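Local coordinates for Ras-related protein Rab-7L1 (Homo sapiens, PDB 6HH2) that regulates vesicle trafficking as a Rab-family small GTPase and recruits the kinase LRRK2 to the Golgi complex, stimulating its activity, at residues 87-92 / 100-105; 122-127 / 170-175. The protein carries 4 engineered substitutions. All coordinates share one frame; numbering follows the deposited sequence. Where two conformers were deposited one is given.

Interaction 1 of 2, residues 87-92 / 100-105. Engineered in segment 87-92: Ala87 (natural residue Cys).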
loop_
_atom_site.group_PDB
_atom_site.type_symbol
_atom_site.label_atom_id
_atom_site.label_comp_id
_atom_site.label_asym_id
_atom_site.label_seq_id
_atom_site.Cartn_x
_atom_site.Cartn_y
_atom_site.Cartn_z
ATOM N N ALA A 87 -0.027 -3.705 4.177
ATOM C CA ALA A 87 -0.519 -2.362 3.945
ATOM C C ALA A 87 0.569 -1.504 3.338
ATOM O O ALA A 87 1.750 -1.621 3.707
ATOM C CB ALA A 87 -0.954 -1.710 5.262
ATOM N N VAL A 88 0.175 -0.685 2.368
ATOM C CA VAL A 88 0.995 0.365 1.790
ATOM C C VAL A 88 0.443 1.649 2.347
ATOM O O VAL A 88 -0.744 1.962 2.122
ATOM C CB VAL A 88 0.849 0.373 0.281
ATOM C CG1 VAL A 88 1.620 1.531 -0.348
ATOM C CG2 VAL A 88 1.392 -0.944 -0.326
ATOM N N ILE A 89 1.193 2.355 3.174
ATOM C CA ILE A 89 0.783 3.606 3.813
ATOM C C ILE A 89 1.479 4.750 3.104
ATOM O O ILE A 89 2.729 4.820 3.119
ATOM C CB ILE A 89 1.065 3.599 5.316
ATOM C CG1 ILE A 89 0.359 2.378 5.946
ATOM C CG2 ILE A 89 0.601 4.948 5.933
ATOM C CD1 ILE A 89 0.394 2.317 7.477
ATOM N N MET A 90 0.725 5.581 2.405
ATOM C CA MET A 90 1.269 6.627 1.551
ATOM C C MET A 90 1.132 7.980 2.188
ATOM O O MET A 90 0.124 8.249 2.843
ATOM C CB MET A 90 0.571 6.665 0.184
ATOM C CG MET A 90 0.671 5.362 -0.572
ATOM S SD MET A 90 -0.045 5.444 -2.241
ATOM C CE MET A 90 0.495 7.080 -2.835
ATOM N N PHE A 91 2.156 8.799 2.024
ATOM C CA PHE A 91 2.088 10.205 2.351
ATOM C C PHE A 91 2.656 11.038 1.205
ATOM O O PHE A 91 3.300 10.533 0.285
ATOM C CB PHE A 91 2.664 10.527 3.746
ATOM C CG PHE A 91 4.155 10.510 3.818
ATOM C CD1 PHE A 91 4.852 9.293 4.001
ATOM C CD2 PHE A 91 4.879 11.711 3.676
ATOM C CE1 PHE A 91 6.248 9.291 4.042
ATOM C CE2 PHE A 91 6.276 11.717 3.741
ATOM C CZ PHE A 91 6.960 10.512 3.951
ATOM N N ASP A 92 2.381 12.336 1.251
ATOM C CA ASP A 92 2.919 13.313 0.307
ATOM C C ASP A 92 4.104 14.021 0.965
ATOM O O ASP A 92 3.936 14.688 1.996
ATOM C CB ASP A 92 1.758 14.276 0.001
ATOM C CG ASP A 92 2.137 15.473 -0.889
ATOM O OD1 ASP A 92 3.323 15.713 -1.186
ATOM O OD2 ASP A 92 1.181 16.227 -1.227
ATOM N N SER A 100 2.660 13.092 9.323
ATOM C CA SER A 100 2.227 12.859 10.693
ATOM C C SER A 100 1.069 11.873 10.761
ATOM O O SER A 100 1.056 10.976 11.626
ATOM C CB SER A 100 1.833 14.207 11.308
ATOM O OG SER A 100 1.439 14.059 12.664
ATOM N N ASN A 101 0.074 12.030 9.881
ATOM C CA ASN A 101 -1.080 11.134 9.947
ATOM C C ASN A 101 -0.729 9.692 9.592
ATOM O O ASN A 101 -1.487 8.777 9.948
ATOM C CB ASN A 101 -2.210 11.633 9.038
ATOM C CG ASN A 101 -3.147 12.582 9.727
ATOM O OD1 ASN A 101 -3.299 12.554 10.946
ATOM N ND2 ASN A 101 -3.762 13.450 8.935
ATOM N N SER A 102 0.430 9.441 8.927
ATOM C CA SER A 102 0.804 8.051 8.652
ATOM C C SER A 102 1.033 7.282 9.936
ATOM O O SER A 102 0.884 6.047 9.957
ATOM C CB SER A 102 2.095 8.029 7.812
ATOM O OG SER A 102 1.840 8.653 6.595
ATOM N N GLN A 103 1.368 7.986 11.030
ATOM C CA GLN A 103 1.490 7.325 12.325
ATOM C C GLN A 103 0.125 6.848 12.804
ATOM O O GLN A 103 -0.003 5.738 13.359
ATOM C CB GLN A 103 2.093 8.271 13.353
ATOM C CG GLN A 103 2.196 7.607 14.735
ATOM C CD GLN A 103 2.742 8.531 15.795
ATOM O OE1 GLN A 103 2.224 9.620 16.009
ATOM N NE2 GLN A 103 3.820 8.110 16.446
ATOM N N ARG A 104 -0.894 7.665 12.596
ATOM C CA ARG A 104 -2.243 7.240 12.995
ATOM C C ARG A 104 -2.713 6.071 12.125
ATOM O O ARG A 104 -3.344 5.124 12.642
ATOM C CB ARG A 104 -3.224 8.410 12.901
ATOM C CG ARG A 104 -2.956 9.526 13.885
ATOM C CD ARG A 104 -4.068 10.615 13.748
ATOM N NE ARG A 104 -3.807 11.707 14.668
ATOM C CZ ARG A 104 -4.584 11.977 15.710
ATOM N NH1 ARG A 104 -5.674 11.241 15.917
ATOM N NH2 ARG A 104 -4.288 12.989 16.522
ATOM N N TRP A 105 -2.438 6.119 10.807
ATOM C CA TRP A 105 -2.790 4.982 9.979
ATOM C C TRP A 105 -2.107 3.711 10.479
ATOM O O TRP A 105 -2.711 2.638 10.525
ATOM C CB TRP A 105 -2.399 5.256 8.532
ATOM C CG TRP A 105 -3.292 6.267 7.811
ATOM C CD1 TRP A 105 -2.946 7.508 7.378
ATOM C CD2 TRP A 105 -4.648 6.048 7.407
ATOM N NE1 TRP A 105 -4.028 8.096 6.701
ATOM C CE2 TRP A 105 -5.062 7.198 6.695
ATOM C CE3 TRP A 105 -5.508 4.962 7.525
ATOM C CZ2 TRP A 105 -6.349 7.340 6.174
ATOM C CZ3 TRP A 105 -6.841 5.094 7.012
ATOM C CH2 TRP A 105 -7.199 6.270 6.290
#
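With chi1 at -56°, Ile89 places CG1 beside its backbone N and CG2 anti to it, and this rotation sends the CG2 methyl across to Ser102 and Trp105. Ile89 CG2 lies 3.9 Å from Ser102 CB and 4.0 Å from Trp105 CB, filling the notch between two side chains one turn apart. The other branch, extended at chi2, ends in Ile89 CD1, 4.1 Å from the backbone C of Trp105. Phe91 CB lies 3.5 Å from Ser102 OG. Its ring takes the less usual rotamer, with CG between the backbone N and the carbonyl carbon (chi1 76°), and meets that oxygen obliquely through CG and CD1. In this conformer of Ser102, OG lies beside its own backbone N and hydrogen-bonds to the carbonyl O of Thr98, a turn earlier, so a small buried hydroxyl is satisfied within the helix and can face hydrocarbon.

Strand 86-92 and helix 96-112 are the first two elements of a beta-alpha-beta crossover in the Ras-like P-loop fold, completed by strand 123-128. The axes of segments 87-92 and 100-105 run nearly antiparallel (162°), 8.4 Å apart at closest. The indole of Trp105 leads away from the strand toward Val16 and Ile67. Its NE1 bonds to Asp18 OD1, while Asn101 ND2 bonds to OD2, tying this helix by two bonds to a carboxylate within the presumed Walker A loop.

Interaction 2 of 2, residues 122-127 / 170-175. Engineered in segment 122-127: Ala123 (natural residue Cys).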
loop_
_atom_site.group_PDB
_atom_site.type_symbol
_atom_site.label_atom_id
_atom_site.label_comp_id
_atom_site.label_asym_id
_atom_site.label_seq_id
_atom_site.Cartn_x
_atom_site.Cartn_y
_atom_site.Cartn_z
ATOM N N PRO A 122 2.914 -6.816 7.437
ATOM C CA PRO A 122 3.916 -5.885 6.876
ATOM C C PRO A 122 3.302 -4.563 6.428
ATOM O O PRO A 122 2.206 -4.511 5.860
ATOM C CB PRO A 122 4.457 -6.633 5.640
ATOM C CG PRO A 122 4.047 -7.995 5.786
ATOM C CD PRO A 122 2.840 -8.066 6.668
ATOM N N ALA A 123 4.044 -3.474 6.648
ATOM C CA ALA A 123 3.597 -2.124 6.349
ATOM C C ALA A 123 4.732 -1.376 5.670
ATOM O O ALA A 123 5.841 -1.264 6.240
ATOM C CB ALA A 123 3.180 -1.394 7.620
ATOM N N LEU A 124 4.497 -0.963 4.416
ATOM C CA LEU A 124 5.479 -0.276 3.579
ATOM C C LEU A 124 5.076 1.189 3.506
ATOM O O LEU A 124 3.946 1.503 3.108
ATOM C CB LEU A 124 5.468 -0.902 2.187
ATOM C CG LEU A 124 6.294 -0.141 1.180
ATOM C CD1 LEU A 124 7.818 -0.059 1.598
ATOM C CD2 LEU A 124 6.147 -0.836 -0.175
ATOM N N LEU A 125 5.925 2.076 3.992
ATOM C CA LEU A 125 5.676 3.511 3.977
ATOM C C LEU A 125 6.215 4.111 2.672
ATOM O O LEU A 125 7.405 3.962 2.386
ATOM C CB LEU A 125 6.338 4.122 5.200
ATOM C CG LEU A 125 6.201 5.653 5.349
ATOM C CD1 LEU A 125 4.744 6.042 5.677
ATOM C CD2 LEU A 125 7.140 6.175 6.493
ATOM N N LEU A 126 5.337 4.734 1.870
ATOM C CA LEU A 126 5.742 5.352 0.614
ATOM C C LEU A 126 5.720 6.874 0.752
ATOM O O LEU A 126 4.649 7.473 0.973
ATOM C CB LEU A 126 4.854 4.933 -0.550
ATOM C CG LEU A 126 4.824 3.434 -0.876
ATOM C CD1 LEU A 126 4.102 3.257 -2.183
ATOM C CD2 LEU A 126 6.229 2.858 -1.037
ATOM N N ALA A 127 6.892 7.478 0.612
ATOM C CA ALA A 127 7.061 8.934 0.600
ATOM C C ALA A 127 6.842 9.349 -0.845
ATOM O O ALA A 127 7.794 9.440 -1.647
ATOM C CB ALA A 127 8.480 9.263 1.087
ATOM N N ARG A 170 7.213 -4.897 -5.769
ATOM C CA ARG A 170 7.801 -6.209 -5.948
ATOM C C ARG A 170 8.402 -6.726 -4.642
ATOM O O ARG A 170 8.212 -7.886 -4.278
ATOM C CB ARG A 170 8.872 -6.169 -7.043
ATOM C CG ARG A 170 9.472 -7.534 -7.257
ATOM C CD ARG A 170 10.641 -7.526 -8.289
ATOM N NE ARG A 170 11.753 -6.627 -7.922
ATOM C CZ ARG A 170 12.642 -6.879 -6.958
ATOM N NH1 ARG A 170 12.607 -8.013 -6.250
ATOM N NH2 ARG A 170 13.604 -5.988 -6.718
ATOM N N VAL A 171 9.116 -5.859 -3.904
ATOM C CA VAL A 171 9.721 -6.362 -2.662
ATOM C C VAL A 171 8.650 -6.647 -1.619
ATOM O O VAL A 171 8.809 -7.561 -0.796
ATOM C CB VAL A 171 10.858 -5.459 -2.142
ATOM C CG1 VAL A 171 11.965 -5.291 -3.221
ATOM C CG2 VAL A 171 10.324 -4.159 -1.584
ATOM N N LEU A 172 7.536 -5.925 -1.658
ATOM C CA LEU A 172 6.419 -6.259 -0.777
ATOM C C LEU A 172 5.801 -7.611 -1.137
ATOM O O LEU A 172 5.479 -8.396 -0.239
ATOM C CB LEU A 172 5.384 -5.142 -0.817
ATOM C CG LEU A 172 4.214 -5.309 0.154
ATOM C CD1 LEU A 172 4.682 -5.307 1.601
ATOM C CD2 LEU A 172 3.194 -4.197 -0.102
ATOM N N ILE A 173 5.626 -7.902 -2.435
ATOM C CA ILE A 173 5.135 -9.230 -2.832
ATOM C C ILE A 173 6.051 -10.316 -2.327
ATOM O O ILE A 173 5.592 -11.362 -1.838
ATOM C CB ILE A 173 5.002 -9.306 -4.357
ATOM C CG1 ILE A 173 3.908 -8.362 -4.811
ATOM C CG2 ILE A 173 4.719 -10.776 -4.831
ATOM C CD1 ILE A 173 3.877 -8.185 -6.393
ATOM N N GLU A 174 7.359 -10.117 -2.475
ATOM C CA GLU A 174 8.277 -11.158 -2.051
ATOM C C GLU A 174 8.192 -11.371 -0.553
ATOM O O GLU A 174 8.269 -12.517 -0.085
ATOM C CB GLU A 174 9.684 -10.855 -2.550
ATOM C CG GLU A 174 9.716 -10.731 -4.104
ATOM C CD GLU A 174 11.095 -10.641 -4.684
ATOM O OE1 GLU A 174 12.043 -10.870 -3.912
ATOM O OE2 GLU A 174 11.251 -10.395 -5.909
ATOM N N LYS A 175 7.932 -10.303 0.199
ATOM C CA LYS A 175 7.765 -10.470 1.647
ATOM C C LYS A 175 6.468 -11.205 1.978
ATOM O O LYS A 175 6.427 -12.022 2.906
ATOM C CB LYS A 175 7.790 -9.094 2.324
ATOM C CG LYS A 175 7.505 -9.148 3.854
ATOM C CD LYS A 175 8.665 -9.814 4.578
ATOM C CE LYS A 175 9.763 -8.804 4.858
ATOM N NZ LYS A 175 10.796 -9.489 5.690
#
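The five-membered ring of Pro122, puckered rather than flat, meets the helix with its outer carbons: Pro122 CG lies 4.1 Å from Lys175 CG, and Pro122 CB is 4.3 Å from Leu172 CD1. The flat group on the helix is the guanidinium of Arg170, with Glu174 OE1 at its edge and in its plane. Arg170 NH1 donates to Glu174 OE2 at 2.8 Å, a bent bond (143°) in a salt bridge. The donor stands well above the carboxylate plane, 58° out of it, so the two flat ions are not coplanar. A second acid, Glu167, pairs with Arg170 NE.

Across the contact itself everything is aliphatic. Lys175 sets CG anti to its backbone N, which brings that methylene to the proline; the two side chains cross obliquely, and beyond CG the lysine chain bends. Leu124 CD2 closes on Leu172 CB at 4.4 Å, a loose touch consistent with a partly exposed seam.

Successive strand residues face opposite sides, as in a three-layer alpha/beta/alpha sandwich. Leu124 points to helix 165-178, whereas Ala123, an engineered residue, and Leu125 touch helix 96-112 on the opposite face of the sheet. Leu172 also rests on Val88 of the adjacent strand 86-92, and Ile173 reaches Leu52 and Trp54 of strand 48-55.

In the fold
Interactions 1 and 2 illustrate how one sheet is covered on both faces. Strands 86-92 and 123-128 are parallel neighbours, probably hydrogen-bonded from Ile89 N to Leu124 O and from Leu126 N to Ile89 O. Helix 96-112 covers one side and helix 165-178 the other. Every touching residue of interaction 1 is buried, and a serine hydroxyl sits among its hydrocarbon, near the nucleotide-binding end. Interaction 2 is partly buried, purely aliphatic across its seam, with charged pairs kept along the helix. Phe91 packs on Ala127 beside it in the sheet, while Leu125 reaches across to Ser102 of helix 96-112.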